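Local coordinates for dihydroorotase (Saccharomyces cerevisiae S288C, PDB 6L0J), which catalyses the reversible interconversion of N-carbamoyl-L-aspartate and dihydroorotate, the third step of de novo pyrimidine biosynthesis, using two zinc ions per subunit, at residues Leu76-Thr81 and Phe117-Pro122; Val133-Gly138 and Ile177-Thr182; Asn173-Leu178 and Asp202-Ala207; Ile284-Gln289 and Pro348-Asp353. One frame throughout, in Å; residues are numbered along the deposited sequence.

Contact 1: residues Leu76-Thr81 and Phe117-Pro122; sequences LSKDLT and FSAFYP
F120 plugs an aromatic ring into the bend formed by L76, S77 and K78, an apolar contact between the loop before helix 82-90 and the 3-10 turn that leads into helix 121-129. CG of L76 stands over one face, toward the rim, and its CD1 comes to 3.7 Å from CD1 of F120. The CE1 corner is met near the ring plane by backbone instead, with C of S77 3.6 Å from CE1 of F120. On the outer side K78 crosses the ring at about a right angle; the bend at its last torsion (chi4 -40°) brings NZ back, 3.9 Å from CZ of F120 and 4.0 Å from CB of A119. No hydrogen bond crosses the contact. The bend has its own polar bracing: an ST turn, in which S77 OG accepts from D79 N at 3.0 Å (167° at the hydrogen), lies within a type I turn from S77 to L80. T81 then N-caps helix 82-90, while F120 occupies the N-cap position of helix 121-129. Deeper in, L76 continues onto I123 and F124 of helix 121-129, and F117 packs on F124 and on F160 of helix 156-170.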
loop_
_atom_site.group_PDB
_atom_site.type_symbol
_atom_site.label_atom_id
_atom_site.label_comp_id
_atom_site.label_asym_id
_atom_site.label_seq_id
_atom_site.Cartn_x
_atom_site.Cartn_y
_atom_site.Cartn_z
ATOM N N LEU A 76 4.137 10.232 25.346
ATOM C CA LEU A 76 2.966 10.914 25.900
ATOM C C LEU A 76 1.924 9.883 26.305
ATOM O O LEU A 76 1.407 9.145 25.462
ATOM C CB LEU A 76 2.359 11.888 24.885
ATOM C CG LEU A 76 1.183 12.695 25.436
ATOM C CD1 LEU A 76 1.615 13.509 26.668
ATOM C CD2 LEU A 76 0.568 13.601 24.350
ATOM N N SER A 77 1.603 9.843 27.595
ATOM C CA SER A 77 0.707 8.821 28.098
ATOM C C SER A 77 0.002 9.350 29.333
ATOM O O SER A 77 0.455 10.306 29.971
ATOM C CB SER A 77 1.481 7.536 28.429
ATOM O OG SER A 77 0.850 6.845 29.473
ATOM N N LYS A 78 -1.112 8.701 29.680
ATOM C CA LYS A 78 -1.852 9.122 30.868
ATOM C C LYS A 78 -1.057 8.905 32.150
ATOM O O LYS A 78 -1.381 9.516 33.170
ATOM C CB LYS A 78 -3.197 8.386 30.941
ATOM C CG LYS A 78 -4.271 9.028 30.067
ATOM C CD LYS A 78 -5.678 8.527 30.377
ATOM C CE LYS A 78 -6.666 9.089 29.364
ATOM N NZ LYS A 78 -6.321 10.512 29.073
ATOM N N ASP A 79 -0.018 8.066 32.120
ATOM C CA ASP A 79 0.833 7.892 33.293
ATOM C C ASP A 79 1.694 9.113 33.585
ATOM O O ASP A 79 2.152 9.267 34.718
ATOM C CB ASP A 79 1.736 6.670 33.122
ATOM C CG ASP A 79 0.953 5.362 33.113
ATOM O OD1 ASP A 79 -0.292 5.399 33.230
ATOM O OD2 ASP A 79 1.580 4.292 32.999
ATOM N N LEU A 80 1.932 9.977 32.602
ATOM C CA LEU A 80 2.712 11.181 32.852
ATOM C C LEU A 80 1.908 12.176 33.680
ATOM O O LEU A 80 0.687 12.279 33.549
ATOM C CB LEU A 80 3.123 11.833 31.538
ATOM C CG LEU A 80 4.011 11.051 30.588
ATOM C CD1 LEU A 80 4.394 11.965 29.453
ATOM C CD2 LEU A 80 5.262 10.495 31.295
ATOM N N THR A 81 2.605 12.906 34.539
ATOM C CA THR A 81 2.036 13.957 35.369
ATOM C C THR A 81 2.889 15.208 35.230
ATOM O O THR A 81 4.060 15.130 34.845
ATOM C CB THR A 81 1.974 13.555 36.853
ATOM O OG1 THR A 81 3.305 13.449 37.385
ATOM C CG2 THR A 81 1.234 12.236 37.036
ATOM N N PHE A 117 -7.104 15.979 23.211
ATOM C CA PHE A 117 -5.807 16.498 23.632
ATOM C C PHE A 117 -5.903 17.314 24.914
ATOM O O PHE A 117 -4.915 17.414 25.649
ATOM C CB PHE A 117 -5.182 17.355 22.526
ATOM C CG PHE A 117 -4.293 16.585 21.585
ATOM C CD1 PHE A 117 -3.312 15.739 22.069
ATOM C CD2 PHE A 117 -4.450 16.699 20.220
ATOM C CE1 PHE A 117 -2.497 15.013 21.196
ATOM C CE2 PHE A 117 -3.640 15.974 19.344
ATOM C CZ PHE A 117 -2.655 15.144 19.835
ATOM N N SER A 118 -7.075 17.901 25.215
ATOM C CA SER A 118 -7.149 18.774 26.391
ATOM C C SER A 118 -6.881 18.006 27.684
ATOM O O SER A 118 -6.383 18.588 28.647
ATOM C CB SER A 118 -8.499 19.501 26.456
ATOM O OG SER A 118 -9.554 18.630 26.827
ATOM N N ALA A 119 -7.148 16.695 27.708
ATOM C CA ALA A 119 -6.761 15.872 28.854
ATOM C C ALA A 119 -5.267 15.953 29.150
ATOM O O ALA A 119 -4.853 15.722 30.291
ATOM C CB ALA A 119 -7.157 14.415 28.618
ATOM N N PHE A 120 -4.451 16.313 28.165
ATOM C CA PHE A 120 -3.016 16.428 28.352
ATOM C C PHE A 120 -2.539 17.866 28.471
ATOM O O PHE A 120 -1.332 18.098 28.500
ATOM C CB PHE A 120 -2.290 15.710 27.202
ATOM C CG PHE A 120 -2.543 14.226 27.179
ATOM C CD1 PHE A 120 -1.837 13.378 28.029
ATOM C CD2 PHE A 120 -3.500 13.678 26.331
ATOM C CE1 PHE A 120 -2.070 11.997 28.022
ATOM C CE2 PHE A 120 -3.742 12.296 26.320
ATOM C CZ PHE A 120 -3.024 11.460 27.176
ATOM N N TYR A 121 -3.445 18.840 28.556
ATOM C CA TYR A 121 -2.993 20.223 28.681
ATOM C C TYR A 121 -2.164 20.502 29.941
ATOM O O TYR A 121 -1.232 21.319 29.845
ATOM C CB TYR A 121 -4.198 21.182 28.571
ATOM C CG TYR A 121 -4.589 21.497 27.132
ATOM C CD1 TYR A 121 -4.135 20.693 26.072
ATOM C CD2 TYR A 121 -5.395 22.597 26.822
ATOM C CE1 TYR A 121 -4.479 20.985 24.736
ATOM C CE2 TYR A 121 -5.742 22.899 25.500
ATOM C CZ TYR A 121 -5.279 22.089 24.458
ATOM O OH TYR A 121 -5.608 22.392 23.153
ATOM N N PRO A 122 -2.403 19.890 31.108
ATOM C CA PRO A 122 -1.454 20.111 32.221
ATOM C C PRO A 122 -0.020 19.671 31.894
ATOM O O PRO A 122 0.942 20.296 32.370
ATOM C CB PRO A 122 -2.054 19.288 33.368
ATOM C CG PRO A 122 -3.504 19.171 33.040
ATOM C CD PRO A 122 -3.569 19.091 31.536
#

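Contact 2: residues Val133-Gly138 and Ile177-Thr182. With ZN (zinc ion), chain F; LMR ((2S)-2-hydroxybutanedioic acid), chain G.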
loop_
_atom_site.group_PDB
_atom_site.type_symbol
_atom_site.label_atom_id
_atom_site.label_comp_id
_atom_site.label_asym_id
_atom_site.label_seq_id
_atom_site.Cartn_x
_atom_site.Cartn_y
_atom_site.Cartn_z
ATOM N N VAL A 133 10.202 20.098 24.060
ATOM C CA VAL A 133 9.642 20.004 22.713
ATOM C C VAL A 133 8.509 18.983 22.706
ATOM O O VAL A 133 8.643 17.873 23.242
ATOM C CB VAL A 133 10.742 19.652 21.696
ATOM C CG1 VAL A 133 10.182 19.359 20.330
ATOM C CG2 VAL A 133 11.746 20.802 21.614
ATOM N N LEU A 134 7.369 19.374 22.138
ATOM C CA LEU A 134 6.267 18.448 21.884
ATOM C C LEU A 134 6.428 17.891 20.468
ATOM O O LEU A 134 6.278 18.629 19.482
ATOM C CB LEU A 134 4.917 19.155 22.052
ATOM C CG LEU A 134 3.708 18.272 21.725
ATOM C CD1 LEU A 134 3.732 17.042 22.635
ATOM C CD2 LEU A 134 2.416 19.048 21.895
ATOM N N ASN A 135 6.744 16.599 20.356
ATOM C CA ASN A 135 6.845 15.951 19.056
ATOM C C ASN A 135 5.539 15.233 18.755
ATOM O O ASN A 135 4.991 14.529 19.611
ATOM C CB ASN A 135 8.007 14.945 18.995
ATOM C CG ASN A 135 9.246 15.445 19.706
ATOM O OD1 ASN A 135 9.389 15.266 20.926
ATOM N ND2 ASN A 135 10.133 16.110 18.967
ATOM N N LEU A 136 5.070 15.381 17.524
ATOM C CA LEU A 136 3.796 14.820 17.100
ATOM C C LEU A 136 4.006 13.848 15.944
ATOM O O LEU A 136 4.567 14.228 14.911
ATOM C CB LEU A 136 2.840 15.936 16.675
ATOM C CG LEU A 136 2.560 17.013 17.735
ATOM C CD1 LEU A 136 1.650 18.094 17.158
ATOM C CD2 LEU A 136 1.885 16.384 18.954
ATOM N N HIS A 137 3.560 12.602 16.121
ATOM C CA HIS A 137 3.242 11.730 14.982
ATOM C C HIS A 137 1.838 12.144 14.558
ATOM O O HIS A 137 0.830 11.663 15.082
ATOM C CB HIS A 137 3.335 10.240 15.328
ATOM C CG HIS A 137 3.040 9.326 14.159
ATOM N ND1 HIS A 137 3.975 8.464 13.621
ATOM C CD2 HIS A 137 1.916 9.173 13.411
ATOM C CE1 HIS A 137 3.444 7.823 12.593
ATOM N NE2 HIS A 137 2.196 8.235 12.443
ATOM N N GLY A 138 1.781 13.075 13.606
ATOM C CA GLY A 138 0.543 13.737 13.250
ATOM C C GLY A 138 -0.315 12.985 12.255
ATOM O O GLY A 138 -0.364 13.345 11.079
ATOM N N ILE A 177 6.893 20.064 17.029
ATOM C CA ILE A 177 7.410 19.503 15.781
ATOM C C ILE A 177 6.387 18.537 15.201
ATOM O O ILE A 177 6.015 17.546 15.845
ATOM C CB ILE A 177 8.754 18.790 15.982
ATOM C CG1 ILE A 177 9.783 19.774 16.515
ATOM C CG2 ILE A 177 9.210 18.161 14.653
ATOM C CD1 ILE A 177 11.214 19.251 16.537
ATOM N N LEU A 178 5.928 18.822 13.987
ATOM C CA LEU A 178 5.227 17.825 13.191
ATOM C C LEU A 178 6.281 16.906 12.581
ATOM O O LEU A 178 7.012 17.294 11.657
ATOM C CB LEU A 178 4.383 18.486 12.110
ATOM C CG LEU A 178 3.539 17.546 11.259
ATOM C CD1 LEU A 178 2.544 16.772 12.121
ATOM C CD2 LEU A 178 2.828 18.381 10.172
ATOM N N GLU A 179 6.393 15.708 13.129
ATOM C CA GLU A 179 7.435 14.781 12.710
ATOM C C GLU A 179 7.135 14.266 11.308
ATOM O O GLU A 179 5.985 14.203 10.883
ATOM C CB GLU A 179 7.527 13.589 13.679
ATOM C CG GLU A 179 8.021 13.927 15.081
ATOM C CD GLU A 179 9.431 14.533 15.090
ATOM O OE1 GLU A 179 10.220 14.282 14.156
ATOM O OE2 GLU A 179 9.756 15.275 16.032
ATOM N N HIS A 180 8.194 13.842 10.616
ATOM C CA HIS A 180 8.132 13.174 9.316
ATOM C C HIS A 180 6.927 13.564 8.455
ATOM O O HIS A 180 6.010 12.757 8.253
ATOM C CB HIS A 180 8.212 11.638 9.484
ATOM C CG HIS A 180 7.328 11.041 10.551
ATOM N ND1 HIS A 180 6.021 11.425 10.774
ATOM C CD2 HIS A 180 7.562 10.015 11.412
ATOM C CE1 HIS A 180 5.498 10.682 11.740
ATOM N NE2 HIS A 180 6.415 9.823 12.149
ATOM N N CYS A 181 6.926 14.802 7.932
ATOM C CA CYS A 181 5.884 15.219 7.003
ATOM C C CYS A 181 5.934 14.394 5.727
ATOM O O CYS A 181 7.007 14.091 5.195
ATOM C CB CYS A 181 6.025 16.706 6.650
ATOM S SG CYS A 181 5.625 17.685 8.060
ATOM N N THR A 182 4.750 14.039 5.244
ATOM C CA THR A 182 4.623 13.215 4.052
ATOM C C THR A 182 3.696 13.804 2.999
ATOM O O THR A 182 3.619 13.242 1.906
ATOM C CB THR A 182 4.115 11.808 4.418
ATOM O OG1 THR A 182 2.797 11.901 4.990
ATOM C CG2 THR A 182 5.078 11.121 5.403
HETATM ZN ZN ZN F . 6.024 8.414 13.647
HETATM C C1 LMR G . 6.978 5.575 13.400
HETATM O O1A LMR G . 7.682 6.620 13.547
HETATM O O1B LMR G . 5.786 5.743 13.074
HETATM C C2 LMR G . 7.448 4.113 13.636
HETATM O O2 LMR G . 7.392 3.196 12.532
HETATM C C3 LMR G . 8.874 4.052 14.054
HETATM C C4 LMR G . 8.903 2.656 14.661
HETATM O O4A LMR G . 8.777 1.588 13.961
HETATM O O4B LMR G . 9.011 2.647 15.890
HETATM O O HOH W 1 3.655 13.150 11.695
#
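L136 and I177 lie mid-way in a parallel strand pairing that opens, toward its C-terminal end, into a zinc site. The tight half is backbone-bonded: I177 N to L134 O, L136 N to I177 O and E179 N to L136 O are each 2.9 Å, and V133 CG1 touches I177 CG1 at 3.9 Å. N135 shares a face with I177; E179, two residues on, points toward the partner segment. N135 ND2 donates to E179 OE2 at 3.1 Å, almost along the C-O axis, although the amide and carboxylate planes are turned 42° apart. Y39 bonds N135 OD1 and Y312 also bonds ND2, while T208 and H14 hold E179 OE1. An alanine in place of E179 lacks the carboxylate and would probably leave N135 ND2 without one of its partners, and H14 ND1 and the T208 hydroxyl without OE1.

Beyond L136 the backbones diverge, CA of H137 lying 5.7 Å from CA of E179. The widening is bridged by a water accepting from G138 N and donating to E179 O, and by the metal. Zinc is bound by H137 ND1 at 2.0 Å and H180 NE2 at 2.1 Å. H180 CG, set between backbone N and carbonyl carbon (chi1 46°), turns the ring toward zinc. Its edge meets the H137 face in an offset edge-to-face pair, planes 81° apart, and E139 holds H137 NE2. Malate adds O1A to the zinc on the pocket side. Histidines after adjacent strands are characteristic of the amidohydrolase TIM barrel, where a carboxylated K98 probably joins the two zinc ions.

Contact 3: residues Asn173-Leu178 and Asp202-Ala207; sequences NLKIIL and DVKVAA
K204 lays its side chain alongside the backbone of N173, just ahead of strand 175-178, its aliphatic part passing the N173 carbonyl. A bend at chi2 (-76°), followed by an extended run, carries NZ to 3.1 Å from N173 O. The ammonium stands above that carbonyl, 44° out of its plane. An alanine here would probably leave N173 O without this donor and lose the aliphatic cover that CD and CE give its carbonyl. K175 directs its own amine elsewhere, to E313 and the carbonyl of F311, and the K175 and K204 NZ atoms are 6.8 Å apart.

Further along, backbone hydrogen bonds pair the strands. I176 N reaches K204 O at 3.0 Å, A206 N reaches I176 O at 2.9 Å, and L178 N reaches A206 O at 2.9 Å. This is the regular parallel pairing of a beta-alpha-beta unit in the TIM barrel, whose strands are connected by helix 184-193, with the short strand axes 27° apart. I176, V205, L178 and A207 point to the helix side, where I176 meets L164 and L167 of helix 156-170. CB of I176 and CG2 of V205 are 4.4 Å apart, a loose apolar contact; A207 CB comes closer to backbone, 3.4 Å from L178 O. I177 and A206 point to the other face, where both pack on F311 of helix 300-312.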
loop_
_atom_site.group_PDB
_atom_site.type_symbol
_atom_site.label_atom_id
_atom_site.label_comp_id
_atom_site.label_asym_id
_atom_site.label_seq_id
_atom_site.Cartn_x
_atom_site.Cartn_y
_atom_site.Cartn_z
ATOM N N ASN A 173 3.839 29.533 23.039
ATOM C CA ASN A 173 5.256 29.536 23.382
ATOM C C ASN A 173 5.849 28.137 23.475
ATOM O O ASN A 173 7.031 27.998 23.813
ATOM C CB ASN A 173 5.484 30.279 24.703
ATOM C CG ASN A 173 5.127 31.758 24.601
ATOM O OD1 ASN A 173 5.192 32.357 23.519
ATOM N ND2 ASN A 173 4.737 32.349 25.724
ATOM N N LEU A 174 5.064 27.106 23.196
ATOM C CA LEU A 174 5.532 25.728 23.263
ATOM C C LEU A 174 6.164 25.335 21.929
ATOM O O LEU A 174 5.579 25.572 20.867
ATOM C CB LEU A 174 4.363 24.800 23.592
ATOM C CG LEU A 174 4.592 23.302 23.600
ATOM C CD1 LEU A 174 5.550 22.883 24.730
ATOM C CD2 LEU A 174 3.229 22.612 23.725
ATOM N N LYS A 175 7.365 24.754 21.974
ATOM C CA LYS A 175 7.975 24.267 20.742
ATOM C C LYS A 175 7.298 22.967 20.324
ATOM O O LYS A 175 7.183 22.039 21.125
ATOM C CB LYS A 175 9.484 24.079 20.920
ATOM C CG LYS A 175 10.224 25.406 20.991
ATOM C CD LYS A 175 11.736 25.246 20.933
ATOM C CE LYS A 175 12.297 24.600 22.207
ATOM N NZ LYS A 175 13.809 24.516 22.180
ATOM N N ILE A 176 6.814 22.920 19.076
ATOM C CA ILE A 176 6.076 21.779 18.537
ATOM C C ILE A 176 6.713 21.369 17.213
ATOM O O ILE A 176 7.016 22.219 16.360
ATOM C CB ILE A 176 4.577 22.096 18.328
ATOM C CG1 ILE A 176 3.900 22.544 19.638
ATOM C CG2 ILE A 176 3.837 20.884 17.729
ATOM C CD1 ILE A 176 2.520 23.102 19.404
ATOM N N ILE A 177 6.893 20.064 17.029
ATOM C CA ILE A 177 7.410 19.503 15.781
ATOM C C ILE A 177 6.387 18.537 15.201
ATOM O O ILE A 177 6.015 17.546 15.845
ATOM C CB ILE A 177 8.754 18.790 15.982
ATOM C CG1 ILE A 177 9.783 19.774 16.515
ATOM C CG2 ILE A 177 9.210 18.161 14.653
ATOM C CD1 ILE A 177 11.214 19.251 16.537
ATOM N N LEU A 178 5.928 18.822 13.987
ATOM C CA LEU A 178 5.227 17.825 13.191
ATOM C C LEU A 178 6.281 16.906 12.581
ATOM O O LEU A 178 7.012 17.294 11.657
ATOM C CB LEU A 178 4.383 18.486 12.110
ATOM C CG LEU A 178 3.539 17.546 11.259
ATOM C CD1 LEU A 178 2.544 16.772 12.121
ATOM C CD2 LEU A 178 2.828 18.381 10.172
ATOM N N ASP A 202 13.020 32.514 15.692
ATOM C CA ASP A 202 11.596 32.808 15.668
ATOM C C ASP A 202 10.728 31.568 15.461
ATOM O O ASP A 202 9.517 31.637 15.707
ATOM C CB ASP A 202 11.293 33.823 14.567
ATOM C CG ASP A 202 11.883 35.194 14.859
ATOM O OD1 ASP A 202 11.896 36.036 13.937
ATOM O OD2 ASP A 202 12.331 35.425 16.009
ATOM N N VAL A 203 11.301 30.439 15.028
ATOM C CA VAL A 203 10.478 29.263 14.750
ATOM C C VAL A 203 10.011 28.650 16.062
ATOM O O VAL A 203 10.825 28.315 16.933
ATOM C CB VAL A 203 11.253 28.224 13.924
ATOM C CG1 VAL A 203 10.389 26.964 13.736
ATOM C CG2 VAL A 203 11.700 28.800 12.576
ATOM N N LYS A 204 8.700 28.474 16.200
ATOM C CA LYS A 204 8.143 27.692 17.295
ATOM C C LYS A 204 7.573 26.356 16.849
ATOM O O LYS A 204 7.579 25.408 17.634
ATOM C CB LYS A 204 7.036 28.476 18.011
ATOM C CG LYS A 204 7.536 29.613 18.900
ATOM C CD LYS A 204 8.102 29.067 20.182
ATOM C CE LYS A 204 8.599 30.177 21.106
ATOM N NZ LYS A 204 9.225 29.565 22.315
ATOM N N VAL A 205 7.062 26.274 15.622
ATOM C CA VAL A 205 6.505 25.051 15.052
ATOM C C VAL A 205 7.360 24.675 13.853
ATOM O O VAL A 205 7.485 25.454 12.897
ATOM C CB VAL A 205 5.033 25.222 14.635
ATOM C CG1 VAL A 205 4.477 23.916 13.964
ATOM C CG2 VAL A 205 4.178 25.660 15.822
ATOM N N ALA A 206 7.961 23.499 13.909
ATOM C CA ALA A 206 8.822 23.026 12.842
ATOM C C ALA A 206 8.348 21.650 12.390
ATOM O O ALA A 206 7.386 21.079 12.919
ATOM C CB ALA A 206 10.282 22.976 13.294
ATOM N N ALA A 207 9.024 21.123 11.387
ATOM C CA ALA A 207 8.709 19.806 10.869
ATOM C C ALA A 207 10.008 19.111 10.518
ATOM O O ALA A 207 10.936 19.749 10.008
ATOM C CB ALA A 207 7.796 19.885 9.644
#

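Contact 4: residues Ile284-Gln289 and Pro348-Asp353; sequences IPYIAQ and PFKAGD
Y286 OH donates to F349 O at 2.5 Å, a short bond that pins the end of a helix side chain to a loop. The hydroxyl approaches well off the C=O direction, at an angle of 129°, and is tilted 20° out of the carbonyl plane. F349 also presents its ring edge to the face of Y286, with CD2 of F349 3.5 Å above the tyrosine ring plane and over its centre. Ring centroids are 5.0 Å apart and the planes meet at 59°, which makes this an inclined edge-to-face pair. With CG of F349 anti to its own nitrogen, the phenyl ring is carried back over the tyrosine while its carbonyl stays within reach of OH. Two linked type II turns, P348 to A351 and K350 to D353, shape this loop between strands 345-346 and 354-362. Helix 283-293, which bears Y286, packs P285 on L355 and A288 on L327, side chains of the small antiparallel sheet. CG of K350 lies over the centre of one face of the F349 ring, 3.7 Å above it, and the twice-bent lysine chain then folds back so that NZ forms a 2.6 Å salt bridge with D353 OD2.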
loop_
_atom_site.group_PDB
_atom_site.type_symbol
_atom_site.label_atom_id
_atom_site.label_comp_id
_atom_site.label_asym_id
_atom_site.label_seq_id
_atom_site.Cartn_x
_atom_site.Cartn_y
_atom_site.Cartn_z
ATOM N N ILE A 284 23.277 10.448 6.276
ATOM C CA ILE A 284 23.768 11.667 5.643
ATOM C C ILE A 284 23.993 11.438 4.146
ATOM O O ILE A 284 23.590 12.283 3.334
ATOM C CB ILE A 284 25.042 12.170 6.347
ATOM C CG1 ILE A 284 24.760 12.447 7.828
ATOM C CG2 ILE A 284 25.588 13.393 5.649
ATOM C CD1 ILE A 284 23.525 13.237 8.079
ATOM N N PRO A 285 24.611 10.330 3.714
ATOM C CA PRO A 285 24.745 10.122 2.258
ATOM C C PRO A 285 23.421 10.062 1.499
ATOM O O PRO A 285 23.358 10.553 0.364
ATOM C CB PRO A 285 25.515 8.803 2.174
ATOM C CG PRO A 285 26.393 8.845 3.388
ATOM C CD PRO A 285 25.475 9.401 4.462
ATOM N N TYR A 286 22.362 9.472 2.073
ATOM C CA TYR A 286 21.065 9.496 1.395
ATOM C C TYR A 286 20.629 10.931 1.110
ATOM O O TYR A 286 20.093 11.237 0.038
ATOM C CB TYR A 286 19.989 8.824 2.253
ATOM C CG TYR A 286 20.065 7.332 2.474
ATOM C CD1 TYR A 286 20.022 6.817 3.774
ATOM C CD2 TYR A 286 20.102 6.436 1.406
ATOM C CE1 TYR A 286 20.059 5.472 4.010
ATOM C CE2 TYR A 286 20.128 5.074 1.633
ATOM C CZ TYR A 286 20.115 4.604 2.940
ATOM O OH TYR A 286 20.135 3.271 3.209
ATOM N N ILE A 287 20.828 11.817 2.080
ATOM C CA ILE A 287 20.356 13.190 1.952
ATOM C C ILE A 287 21.215 13.947 0.949
ATOM O O ILE A 287 20.712 14.744 0.136
ATOM C CB ILE A 287 20.363 13.863 3.334
ATOM C CG1 ILE A 287 19.458 13.088 4.304
ATOM C CG2 ILE A 287 19.966 15.344 3.214
ATOM C CD1 ILE A 287 17.988 13.109 3.935
ATOM N N ALA A 288 22.532 13.707 0.997
ATOM C CA ALA A 288 23.442 14.333 0.050
ATOM C C ALA A 288 22.984 14.076 -1.372
ATOM O O ALA A 288 23.022 14.981 -2.215
ATOM C CB ALA A 288 24.872 13.823 0.270
ATOM N N GLN A 289 22.481 12.864 -1.645
ATOM C CA GLN A 289 22.043 12.570 -3.005
ATOM C C GLN A 289 20.885 13.469 -3.418
ATOM O O GLN A 289 20.850 13.960 -4.555
ATOM C CB GLN A 289 21.647 11.103 -3.167
ATOM C CG GLN A 289 21.186 10.811 -4.607
ATOM C CD GLN A 289 20.815 9.367 -4.865
ATOM O OE1 GLN A 289 19.863 9.083 -5.601
ATOM N NE2 GLN A 289 21.570 8.443 -4.279
ATOM N N PRO A 348 18.427 -2.540 4.600
ATOM C CA PRO A 348 18.556 -1.086 4.640
ATOM C C PRO A 348 17.826 -0.429 3.478
ATOM O O PRO A 348 17.576 -1.031 2.427
ATOM C CB PRO A 348 20.068 -0.868 4.531
ATOM C CG PRO A 348 20.488 -1.994 3.610
ATOM C CD PRO A 348 19.598 -3.176 3.965
ATOM N N PHE A 349 17.468 0.836 3.707
ATOM C CA PHE A 349 16.839 1.654 2.683
ATOM C C PHE A 349 17.697 1.674 1.424
ATOM O O PHE A 349 18.905 1.923 1.494
ATOM C CB PHE A 349 16.652 3.079 3.215
ATOM C CG PHE A 349 16.015 4.009 2.228
ATOM C CD1 PHE A 349 14.854 3.640 1.566
ATOM C CD2 PHE A 349 16.571 5.255 1.973
ATOM C CE1 PHE A 349 14.260 4.496 0.645
ATOM C CE2 PHE A 349 15.981 6.112 1.067
ATOM C CZ PHE A 349 14.822 5.734 0.401
ATOM N N LYS A 350 17.070 1.398 0.277
ATOM C CA LYS A 350 17.755 1.429 -1.022
ATOM C C LYS A 350 18.876 0.390 -1.105
ATOM O O LYS A 350 19.917 0.627 -1.726
ATOM C CB LYS A 350 18.297 2.824 -1.341
ATOM C CG LYS A 350 17.226 3.813 -1.828
ATOM C CD LYS A 350 17.782 5.233 -1.948
ATOM C CE LYS A 350 18.952 5.323 -2.924
ATOM N NZ LYS A 350 18.562 4.900 -4.301
ATOM N N ALA A 351 18.639 -0.777 -0.507
ATOM C CA ALA A 351 19.572 -1.899 -0.571
ATOM C C ALA A 351 20.040 -2.171 -2.004
ATOM O O ALA A 351 19.228 -2.307 -2.926
ATOM C CB ALA A 351 18.899 -3.144 0.014
ATOM N N GLY A 352 21.363 -2.248 -2.186
ATOM C CA GLY A 352 21.955 -2.556 -3.477
ATOM C C GLY A 352 22.218 -1.368 -4.387
ATOM O O GLY A 352 22.833 -1.546 -5.446
ATOM N N ASP A 353 21.802 -0.159 -4.006
ATOM C CA ASP A 353 21.996 1.015 -4.839
ATOM C C ASP A 353 23.361 1.627 -4.569
ATOM O O ASP A 353 23.906 1.509 -3.471
ATOM C CB ASP A 353 20.909 2.066 -4.572
ATOM C CG ASP A 353 19.537 1.645 -5.079
ATOM O OD1 ASP A 353 19.440 0.627 -5.803
ATOM O OD2 ASP A 353 18.539 2.326 -4.740
#

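Overall arrangement
Contacts 2 and 3 are consecutive steps across one parallel sheet: both use strand 175-178, share I177 and L178, and have centres about 10 Å apart. Between them L134 N meets K175 O at 2.9 Å, and C181 SG packs on A207 CB at 3.5 Å. Contact 2 contains zinc ligands, whereas the L178 side chain of contact 3 is about 9 Å from zinc. Contact 1 lies outward of this sheet, joined to it by helix 121-129 running into strand 133-136; its L76 side chain is about 12 Å from zinc. Contact 4 is across the chain's centre from contact 1, about 38 Å between centres, with the F349 side chain about 13 Å from the bound malate.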